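Local coordinates for Thiol:disulfide interchange protein (Klebsiella pneumoniae, PDB 6DXN) that probably acts as a periplasmic thiol:disulfide oxidoreductase of the DsbA type, exchanging disulfides with its protein substrates, at residues K4-G9 with A177-N182; L74-A79 with E126-F131; G159-N164 with L185-K190. All coordinates share one frame; numbering follows the deposited sequence.

Interaction 1: residues K4-G9 with A177-N182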
loop_
_atom_site.group_PDB
_atom_site.type_symbol
_atom_site.label_atom_id
_atom_site.label_comp_id
_atom_site.label_asym_id
_atom_site.label_seq_id
_atom_site.Cartn_x
_atom_site.Cartn_y
_atom_site.Cartn_z
ATOM N N LYS A 4 -13.839 12.458 16.891
ATOM C CA LYS A 4 -13.800 11.282 17.755
ATOM C C LYS A 4 -12.445 11.175 18.462
ATOM O O LYS A 4 -11.408 11.525 17.900
ATOM C CB LYS A 4 -14.070 10.022 16.932
ATOM C CG LYS A 4 -15.362 10.052 16.134
ATOM C CD LYS A 4 -15.577 8.817 15.303
ATOM C CE LYS A 4 -16.873 8.857 14.525
ATOM N NZ LYS A 4 -17.091 7.596 13.776
ATOM N N ASP A 5 -12.490 10.652 19.691
ATOM C CA ASP A 5 -11.323 10.445 20.537
ATOM C C ASP A 5 -10.879 8.979 20.429
ATOM O O ASP A 5 -11.079 8.192 21.367
ATOM C CB ASP A 5 -11.643 10.826 21.984
ATOM C CG ASP A 5 -10.446 10.780 22.919
ATOM O OD1 ASP A 5 -9.300 10.857 22.422
ATOM O OD2 ASP A 5 -10.670 10.660 24.137
ATOM N N TYR A 6 -10.282 8.627 19.280
ATOM C CA TYR A 6 -9.799 7.254 19.014
ATOM C C TYR A 6 -8.918 6.772 20.173
ATOM O O TYR A 6 -7.980 7.463 20.600
ATOM C CB TYR A 6 -9.098 7.188 17.656
ATOM C CG TYR A 6 -9.985 7.611 16.515
ATOM C CD1 TYR A 6 -10.985 6.778 16.045
ATOM C CD2 TYR A 6 -9.839 8.853 15.914
ATOM C CE1 TYR A 6 -11.809 7.158 15.000
ATOM C CE2 TYR A 6 -10.658 9.251 14.871
ATOM C CZ TYR A 6 -11.649 8.402 14.415
ATOM O OH TYR A 6 -12.457 8.780 13.391
ATOM N N GLN A 7 -9.225 5.558 20.645
ATOM C CA GLN A 7 -8.606 4.971 21.821
ATOM C C GLN A 7 -7.564 3.909 21.458
ATOM O O GLN A 7 -7.792 3.072 20.577
ATOM C CB GLN A 7 -9.711 4.341 22.672
ATOM C CG GLN A 7 -10.722 5.352 23.199
ATOM C CD GLN A 7 -10.140 6.197 24.304
ATOM O OE1 GLN A 7 -9.649 5.677 25.305
ATOM N NE2 GLN A 7 -10.220 7.509 24.142
ATOM N N ALA A 8 -6.414 3.973 22.147
ATOM C CA ALA A 8 -5.374 2.970 22.002
ATOM C C ALA A 8 -5.945 1.641 22.510
ATOM O O ALA A 8 -6.638 1.614 23.528
ATOM C CB ALA A 8 -4.142 3.361 22.774
ATOM N N GLY A 9 -5.646 0.557 21.790
ATOM C CA GLY A 9 -6.132 -0.775 22.117
ATOM C C GLY A 9 -7.335 -1.141 21.264
ATOM O O GLY A 9 -7.389 -2.231 20.691
ATOM N N ALA A 177 -14.618 4.547 5.199
ATOM C CA ALA A 177 -13.465 5.177 4.557
ATOM C C ALA A 177 -13.175 6.538 5.208
ATOM O O ALA A 177 -12.024 6.865 5.457
ATOM C CB ALA A 177 -13.702 5.314 3.071
ATOM N N GLU A 178 -14.236 7.303 5.491
ATOM C CA GLU A 178 -14.093 8.622 6.115
ATOM C C GLU A 178 -13.505 8.467 7.525
ATOM O O GLU A 178 -12.648 9.247 7.918
ATOM C CB GLU A 178 -15.429 9.362 6.192
ATOM C CG GLU A 178 -15.293 10.804 6.684
ATOM C CD GLU A 178 -16.601 11.539 6.936
ATOM O OE1 GLU A 178 -17.551 10.898 7.438
ATOM O OE2 GLU A 178 -16.673 12.756 6.619
ATOM N N ASP A 179 -13.958 7.438 8.248
ATOM C CA ASP A 179 -13.555 7.168 9.642
ATOM C C ASP A 179 -12.076 6.761 9.670
ATOM O O ASP A 179 -11.343 7.085 10.612
ATOM C CB ASP A 179 -14.461 6.099 10.274
ATOM C CG ASP A 179 -14.543 6.147 11.797
ATOM O OD1 ASP A 179 -14.293 7.225 12.354
ATOM O OD2 ASP A 179 -14.885 5.105 12.413
HETATM N N MSE A 180 -11.646 6.042 8.624
HETATM C CA MSE A 180 -10.268 5.600 8.522
HETATM C C MSE A 180 -9.369 6.792 8.311
HETATM O O MSE A 180 -8.325 6.909 8.961
HETATM C CB MSE A 180 -10.123 4.581 7.391
HETATM C CG MSE A 180 -8.661 4.400 7.007
HETATM SE SE MSE A 180 -7.680 3.416 8.390
HETATM C CE MSE A 180 -8.117 1.584 7.774
ATOM N N ALA A 181 -9.771 7.691 7.401
ATOM C CA ALA A 181 -8.991 8.904 7.117
ATOM C C ALA A 181 -8.932 9.786 8.371
ATOM O O ALA A 181 -7.919 10.423 8.642
ATOM C CB ALA A 181 -9.579 9.652 5.952
ATOM N N ASN A 182 -10.045 9.826 9.111
ATOM C CA ASN A 182 -10.119 10.607 10.355
ATOM C C ASN A 182 -9.123 10.031 11.373
ATOM O O ASN A 182 -8.343 10.784 11.961
ATOM C CB ASN A 182 -11.546 10.667 10.900
ATOM C CG ASN A 182 -12.439 11.618 10.131
ATOM O OD1 ASN A 182 -11.960 12.516 9.441
ATOM N ND2 ASN A 182 -13.741 11.449 10.269
#
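D179 OD1 is gripped by two donors from the N-terminal segment 4-9, the hydroxyl of Y6 and the ammonium of K4. Y6 OH donates to D179 OD1 at 2.6 Å, a short bond that arrives on the anti side of the carboxylate, 33° out of its plane. K4 NZ lies 3.2 Å from the same D179 OD1 in a hydrogen-bonded salt bridge, but stands well above the plane, 58° out of it, and on the face opposite to the one Y6 uses. The carboxylate oxygen is thus clamped between a phenol and a cation, and the positive charge would be expected to hold D179 in its ionised form. The second oxygen, D179 OD2, takes a hydrogen bond from the backbone N of A169, so both oxygens have protein donors and the carboxylate is fixed against rotation. In the thioredoxin-type fold of the DsbA family, this contact ties the loop before the edge strand 12-14 to helix 173-188 near the C terminus. K4 reaches the site with an extended chain beyond CG, which carries its ammonium to D179 and crosses that side chain at about a right angle; at the base of the lysine chain, K4 CB sits 3.8 Å above one face of the Y6 ring, near the rim. Ring and carboxylate planes of Y6 and D179 are turned 47° apart, with D179 OD1 at the ring edge. One helical turn beyond D179, N182 packs by its methylene against the phenol oxygen, N182 CB to Y6 OH being 3.3 Å, while its amide oxygen is engaged by R52 of helix 45-52. F186, a further turn along, meets the Y6 ring edge-to-face.

Interaction 2: residues L74-A79 with E126-F131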
loop_
_atom_site.group_PDB
_atom_site.type_symbol
_atom_site.label_atom_id
_atom_site.label_comp_id
_atom_site.label_asym_id
_atom_site.label_seq_id
_atom_site.Cartn_x
_atom_site.Cartn_y
_atom_site.Cartn_z
ATOM N N LEU A 74 5.828 -8.706 -8.363
ATOM C CA LEU A 74 4.861 -7.650 -8.086
ATOM C C LEU A 74 5.499 -6.492 -7.297
ATOM O O LEU A 74 5.192 -5.351 -7.577
ATOM C CB LEU A 74 3.672 -8.252 -7.330
ATOM C CG LEU A 74 2.770 -9.173 -8.149
ATOM C CD1 LEU A 74 1.855 -9.986 -7.249
ATOM C CD2 LEU A 74 1.972 -8.390 -9.186
ATOM N N THR A 75 6.366 -6.791 -6.319
ATOM C CA THR A 75 7.037 -5.722 -5.551
ATOM C C THR A 75 7.938 -4.938 -6.511
ATOM O O THR A 75 8.109 -3.743 -6.372
ATOM C CB THR A 75 7.802 -6.278 -4.341
ATOM O OG1 THR A 75 6.875 -6.987 -3.525
ATOM C CG2 THR A 75 8.473 -5.209 -3.506
ATOM N N GLU A 76 8.473 -5.648 -7.513
ATOM C CA GLU A 76 9.305 -5.047 -8.511
ATOM C C GLU A 76 8.436 -4.213 -9.455
ATOM O O GLU A 76 8.795 -3.089 -9.803
ATOM C CB GLU A 76 10.069 -6.132 -9.270
ATOM C CG GLU A 76 10.941 -5.597 -10.383
ATOM C CD GLU A 76 11.697 -6.688 -11.117
ATOM O OE1 GLU A 76 11.042 -7.611 -11.642
ATOM O OE2 GLU A 76 12.934 -6.629 -11.132
ATOM N N ALA A 77 7.286 -4.776 -9.859
ATOM C CA ALA A 77 6.392 -4.080 -10.775
ATOM C C ALA A 77 5.874 -2.786 -10.131
ATOM O O ALA A 77 5.748 -1.754 -10.804
ATOM C CB ALA A 77 5.264 -4.989 -11.182
ATOM N N TRP A 78 5.615 -2.831 -8.819
ATOM C CA TRP A 78 5.090 -1.634 -8.129
ATOM C C TRP A 78 6.182 -0.544 -8.090
ATOM O O TRP A 78 5.909 0.648 -8.308
ATOM C CB TRP A 78 4.546 -2.040 -6.754
ATOM C CG TRP A 78 3.775 -0.980 -6.027
ATOM C CD1 TRP A 78 4.031 -0.507 -4.773
ATOM C CD2 TRP A 78 2.642 -0.237 -6.511
ATOM N NE1 TRP A 78 3.126 0.456 -4.436
ATOM C CE2 TRP A 78 2.263 0.649 -5.480
ATOM C CE3 TRP A 78 1.899 -0.242 -7.700
ATOM C CZ2 TRP A 78 1.187 1.526 -5.605
ATOM C CZ3 TRP A 78 0.851 0.647 -7.833
ATOM C CH2 TRP A 78 0.497 1.511 -6.791
ATOM N N ALA A 79 7.425 -0.970 -7.841
ATOM C CA ALA A 79 8.580 -0.072 -7.780
ATOM C C ALA A 79 8.802 0.594 -9.143
ATOM O O ALA A 79 9.025 1.807 -9.213
ATOM C CB ALA A 79 9.794 -0.834 -7.316
ATOM N N GLU A 126 14.942 -2.315 -18.605
ATOM C CA GLU A 126 15.866 -1.221 -18.285
ATOM C C GLU A 126 15.546 -0.668 -16.888
ATOM O O GLU A 126 16.457 -0.394 -16.104
ATOM C CB GLU A 126 15.795 -0.128 -19.355
ATOM C CG GLU A 126 16.389 -0.540 -20.697
ATOM C CD GLU A 126 16.164 0.455 -21.826
ATOM O OE1 GLU A 126 15.538 1.503 -21.573
ATOM O OE2 GLU A 126 16.608 0.177 -22.961
HETATM N N MSE A 127 14.249 -0.522 -16.586
HETATM C CA MSE A 127 13.803 0.002 -15.289
HETATM C C MSE A 127 14.062 -0.976 -14.170
HETATM O O MSE A 127 14.426 -0.575 -13.069
HETATM C CB MSE A 127 12.337 0.432 -15.400
HETATM C CG MSE A 127 12.296 1.715 -16.239
HETATM SE SE MSE A 127 10.506 2.534 -16.357
HETATM C CE MSE A 127 9.461 1.040 -17.094
ATOM N N GLN A 128 13.896 -2.273 -14.452
ATOM C CA GLN A 128 14.150 -3.313 -13.452
ATOM C C GLN A 128 15.572 -3.195 -12.889
ATOM O O GLN A 128 15.825 -3.619 -11.757
ATOM C CB GLN A 128 13.996 -4.710 -14.051
ATOM C CG GLN A 128 12.560 -5.163 -14.257
ATOM C CD GLN A 128 12.519 -6.448 -15.050
ATOM O OE1 GLN A 128 12.873 -6.479 -16.222
ATOM N NE2 GLN A 128 12.075 -7.520 -14.416
ATOM N N SER A 129 16.484 -2.620 -13.687
ATOM C CA SER A 129 17.893 -2.502 -13.325
ATOM C C SER A 129 18.170 -1.219 -12.522
ATOM O O SER A 129 19.059 -1.205 -11.674
ATOM C CB SER A 129 18.750 -2.532 -14.567
ATOM O OG SER A 129 18.422 -3.637 -15.393
ATOM N N ASN A 130 17.410 -0.160 -12.824
ATOM C CA ASN A 130 17.553 1.185 -12.240
ATOM C C ASN A 130 17.863 1.119 -10.734
ATOM O O ASN A 130 17.240 0.380 -9.955
ATOM C CB ASN A 130 16.327 2.042 -12.570
ATOM C CG ASN A 130 16.410 3.444 -12.007
ATOM O OD1 ASN A 130 16.090 3.673 -10.842
ATOM N ND2 ASN A 130 16.772 4.397 -12.849
ATOM N N PHE A 131 18.826 1.943 -10.326
ATOM C CA PHE A 131 19.273 1.988 -8.928
ATOM C C PHE A 131 18.135 2.404 -7.976
ATOM O O PHE A 131 18.051 1.873 -6.885
ATOM C CB PHE A 131 20.515 2.878 -8.780
ATOM C CG PHE A 131 20.287 4.367 -8.874
ATOM C CD1 PHE A 131 20.005 5.105 -7.732
ATOM C CD2 PHE A 131 20.395 5.041 -10.085
ATOM C CE1 PHE A 131 19.805 6.475 -7.805
ATOM C CE2 PHE A 131 20.187 6.411 -10.159
ATOM C CZ PHE A 131 19.888 7.126 -9.017
HETATM O O HOH W 1 14.829 -5.284 -10.099
#
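The backbones of E76 and Q128 come nearest each other here, with 7.1 Å between E76 CA and Q128 CA, a separation that side chains must bridge. The contact joins helix 71-83 to helix 121-129, two helices within the stretch between strands 60-63 and 154-157; such a helical insertion in a thioredoxin-type fold is the hallmark of the DsbA family. At the surface of the protein the two segments meet through a single pair of side chains. E76 is fully extended, with CG anti to the backbone N (chi1 178°) and CD anti to CA, so that its carboxylate is carried straight out from the helix to Q128. There Q128 NE2 donates to E76 OE1 at 3.0 Å, and the bond is nearly linear, its N-H...O angle being 170°. The acceptor lies in the amide plane of Q128, yet the donor comes down on the carboxylate from above its plane, because the two flat groups are turned 66° apart and the side chains cross at about a right angle. The methylene part of Q128 also lies against the carboxylate, Q128 CG being 3.5 Å from E76 OE2. I137 of helix 131-146 touches E76 as well, which places the pair where three helices come together. Each carboxylate oxygen of E76 has a separate link to Q128: OE1 bonds directly to the amide, whereas OE2 works through a water that donates to E76 OE2 at 2.5 Å and to the backbone oxygen Q128 O at 2.6 Å.

Interaction 3: residues G159-N164 with L185-K190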
loop_
_atom_site.group_PDB
_atom_site.type_symbol
_atom_site.label_atom_id
_atom_site.label_comp_id
_atom_site.label_asym_id
_atom_site.label_seq_id
_atom_site.Cartn_x
_atom_site.Cartn_y
_atom_site.Cartn_z
ATOM N N GLY A 159 5.466 5.051 12.102
ATOM C CA GLY A 159 6.132 3.793 12.399
ATOM C C GLY A 159 5.905 3.300 13.819
ATOM O O GLY A 159 6.629 2.411 14.268
ATOM N N LYS A 160 4.867 3.819 14.495
ATOM C CA LYS A 160 4.616 3.490 15.903
ATOM C C LYS A 160 3.157 3.078 16.158
ATOM O O LYS A 160 2.896 2.372 17.130
ATOM C CB LYS A 160 4.954 4.711 16.764
ATOM C CG LYS A 160 4.949 4.478 18.268
ATOM C CD LYS A 160 5.308 5.715 19.065
ATOM C CE LYS A 160 5.446 5.459 20.550
ATOM N NZ LYS A 160 6.630 4.620 20.856
ATOM N N TYR A 161 2.219 3.524 15.310
ATOM C CA TYR A 161 0.802 3.217 15.521
ATOM C C TYR A 161 0.239 2.395 14.351
ATOM O O TYR A 161 0.177 2.879 13.222
ATOM C CB TYR A 161 0.019 4.522 15.715
ATOM C CG TYR A 161 0.621 5.455 16.738
ATOM C CD1 TYR A 161 0.536 5.184 18.093
ATOM C CD2 TYR A 161 1.294 6.603 16.350
ATOM C CE1 TYR A 161 1.097 6.031 19.036
ATOM C CE2 TYR A 161 1.854 7.463 17.278
ATOM C CZ TYR A 161 1.761 7.176 18.626
ATOM O OH TYR A 161 2.310 8.026 19.542
ATOM N N HIS A 162 -0.162 1.151 14.656
ATOM C CA HIS A 162 -0.792 0.224 13.710
ATOM C C HIS A 162 -2.313 0.270 13.913
ATOM O O HIS A 162 -2.819 -0.042 14.994
ATOM C CB HIS A 162 -0.215 -1.189 13.874
ATOM C CG HIS A 162 -0.967 -2.230 13.118
ATOM N ND1 HIS A 162 -1.828 -3.114 13.742
ATOM C CD2 HIS A 162 -1.034 -2.500 11.795
ATOM C CE1 HIS A 162 -2.374 -3.904 12.837
ATOM N NE2 HIS A 162 -1.900 -3.547 11.637
ATOM N N ILE A 163 -3.026 0.670 12.854
ATOM C CA ILE A 163 -4.477 0.840 12.857
ATOM C C ILE A 163 -5.198 -0.512 12.936
ATOM O O ILE A 163 -4.778 -1.467 12.328
ATOM C CB ILE A 163 -4.902 1.630 11.603
ATOM C CG1 ILE A 163 -4.527 3.110 11.739
ATOM C CG2 ILE A 163 -6.387 1.431 11.311
ATOM C CD1 ILE A 163 -4.808 3.953 10.519
ATOM N N ASN A 164 -6.290 -0.548 13.712
ATOM C CA ASN A 164 -7.147 -1.727 13.826
ATOM C C ASN A 164 -8.328 -1.516 12.870
ATOM O O ASN A 164 -9.350 -0.902 13.242
ATOM C CB ASN A 164 -7.612 -1.992 15.258
ATOM C CG ASN A 164 -8.513 -3.207 15.366
ATOM O OD1 ASN A 164 -8.859 -3.826 14.358
ATOM N ND2 ASN A 164 -8.915 -3.549 16.579
ATOM N N LEU A 185 -5.517 10.751 10.456
ATOM C CA LEU A 185 -5.164 12.129 10.803
ATOM C C LEU A 185 -4.926 12.262 12.313
ATOM O O LEU A 185 -3.964 12.905 12.724
ATOM C CB LEU A 185 -6.268 13.075 10.326
ATOM C CG LEU A 185 -6.273 13.370 8.829
ATOM C CD1 LEU A 185 -7.378 14.355 8.487
ATOM C CD2 LEU A 185 -4.926 13.910 8.380
ATOM N N PHE A 186 -5.809 11.646 13.103
ATOM C CA PHE A 186 -5.735 11.642 14.568
ATOM C C PHE A 186 -4.376 11.095 15.017
ATOM O O PHE A 186 -3.823 11.531 16.023
ATOM C CB PHE A 186 -6.873 10.808 15.169
ATOM C CG PHE A 186 -6.791 10.588 16.661
ATOM C CD1 PHE A 186 -6.048 9.541 17.184
ATOM C CD2 PHE A 186 -7.460 11.424 17.544
ATOM C CE1 PHE A 186 -5.964 9.342 18.554
ATOM C CE2 PHE A 186 -7.389 11.215 18.913
ATOM C CZ PHE A 186 -6.640 10.177 19.416
ATOM N N LEU A 187 -3.825 10.157 14.239
ATOM C CA LEU A 187 -2.547 9.555 14.595
ATOM C C LEU A 187 -1.374 10.429 14.135
ATOM O O LEU A 187 -0.368 10.493 14.828
ATOM C CB LEU A 187 -2.467 8.142 14.013
ATOM C CG LEU A 187 -3.362 7.113 14.706
ATOM C CD1 LEU A 187 -3.271 5.762 14.016
ATOM C CD2 LEU A 187 -3.007 6.987 16.183
ATOM N N LEU A 188 -1.506 11.083 12.974
ATOM C CA LEU A 188 -0.430 11.943 12.458
ATOM C C LEU A 188 -0.251 13.169 13.362
ATOM O O LEU A 188 0.865 13.677 13.490
ATOM C CB LEU A 188 -0.760 12.384 11.029
ATOM C CG LEU A 188 -0.583 11.321 9.947
ATOM C CD1 LEU A 188 -1.217 11.772 8.643
ATOM C CD2 LEU A 188 0.892 10.994 9.745
ATOM N N ASN A 189 -1.353 13.611 13.985
ATOM C CA ASN A 189 -1.394 14.800 14.844
ATOM C C ASN A 189 -1.185 14.421 16.315
ATOM O O ASN A 189 -1.653 15.134 17.214
ATOM C CB ASN A 189 -2.737 15.532 14.733
ATOM C CG ASN A 189 -3.163 15.823 13.310
ATOM O OD1 ASN A 189 -2.445 15.518 12.359
ATOM N ND2 ASN A 189 -4.343 16.401 13.155
ATOM N N LYS A 190 -0.475 13.317 16.560
ATOM C CA LYS A 190 -0.244 12.852 17.924
ATOM C C LYS A 190 1.145 13.274 18.401
ATOM O O LYS A 190 2.104 13.231 17.632
ATOM C CB LYS A 190 -0.419 11.332 17.992
ATOM C CG LYS A 190 -0.092 10.709 19.341
ATOM C CD LYS A 190 -0.501 9.271 19.458
ATOM C CE LYS A 190 -2.001 9.088 19.465
ATOM N NZ LYS A 190 -2.367 7.659 19.576
#
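Y161, which meets L187 and K190, can be followed outward from the strand. Its CB meets both methyl branches of L187, with L187 CD1 3.9 Å from Y161 CB and CD2 equally near. At the next atom, Y161 CG is 4.0 Å from L187 CD2, which approaches the ring obliquely. Farther out the partner changes to K190: on one side of the ring the ammonium, K190 NZ, is 3.9 Å from Y161 CE1 and 4.1 Å from Y161 CD1, while CE1, CE2 and CZ are all covered by K190 CD. The phenol oxygen ends the path against the aliphatic part of the same lysine, Y161 OH to K190 CD being a close 3.1 Å. K190 lies over the ring because its chain bends at chi3 (-68°), turning the ammonium back from the hydroxyl toward the ring. The result is a cation-pi contact, with K190 NZ 4.2 Å from the ring centroid and 26° off the ring normal. On the opposite face K160 CB sits near the rim, so the aromatic ring is held between two lysines, by a methylene on one side and a bent chain on the other. L187 also reaches along the strand, its CD1 being 3.7 Å from I163 CG1. Residues two apart in the strand thus share one leucine branch, and V157 of the neighbouring strand touches L187 too. Strand 161-163, entered through a classic beta bulge in which K160 and Y161 both face V157, is covered by L187 at the end of helix 173-188 and by K190 just after it, the sheet-and-helix layering of a thioredoxin-type fold.

How the interactions relate
The first contact begins at segment 4-9, near the N terminus, and interaction 1 is completed only at 177-182, closing a loop of 167 residues that contains interaction 2 entirely. That second contact, 74-79 with 126-131, closes a shorter loop within the helical region and is finished before interaction 3 opens at 159-164. Interaction 3 crosses interaction 1, since its first segment precedes 177-182 and its second, 185-190, follows it. Both use helix 173-188 and touch, with centres about 9 Å apart; M180 SE lies 3.6 Å from I163 CD1. Together they join the N-terminal loop, this helix and the sheet. Interaction 2 is remote, about 35 Å and about 30 Å between centres from interactions 1 and 3, across the chain's centre.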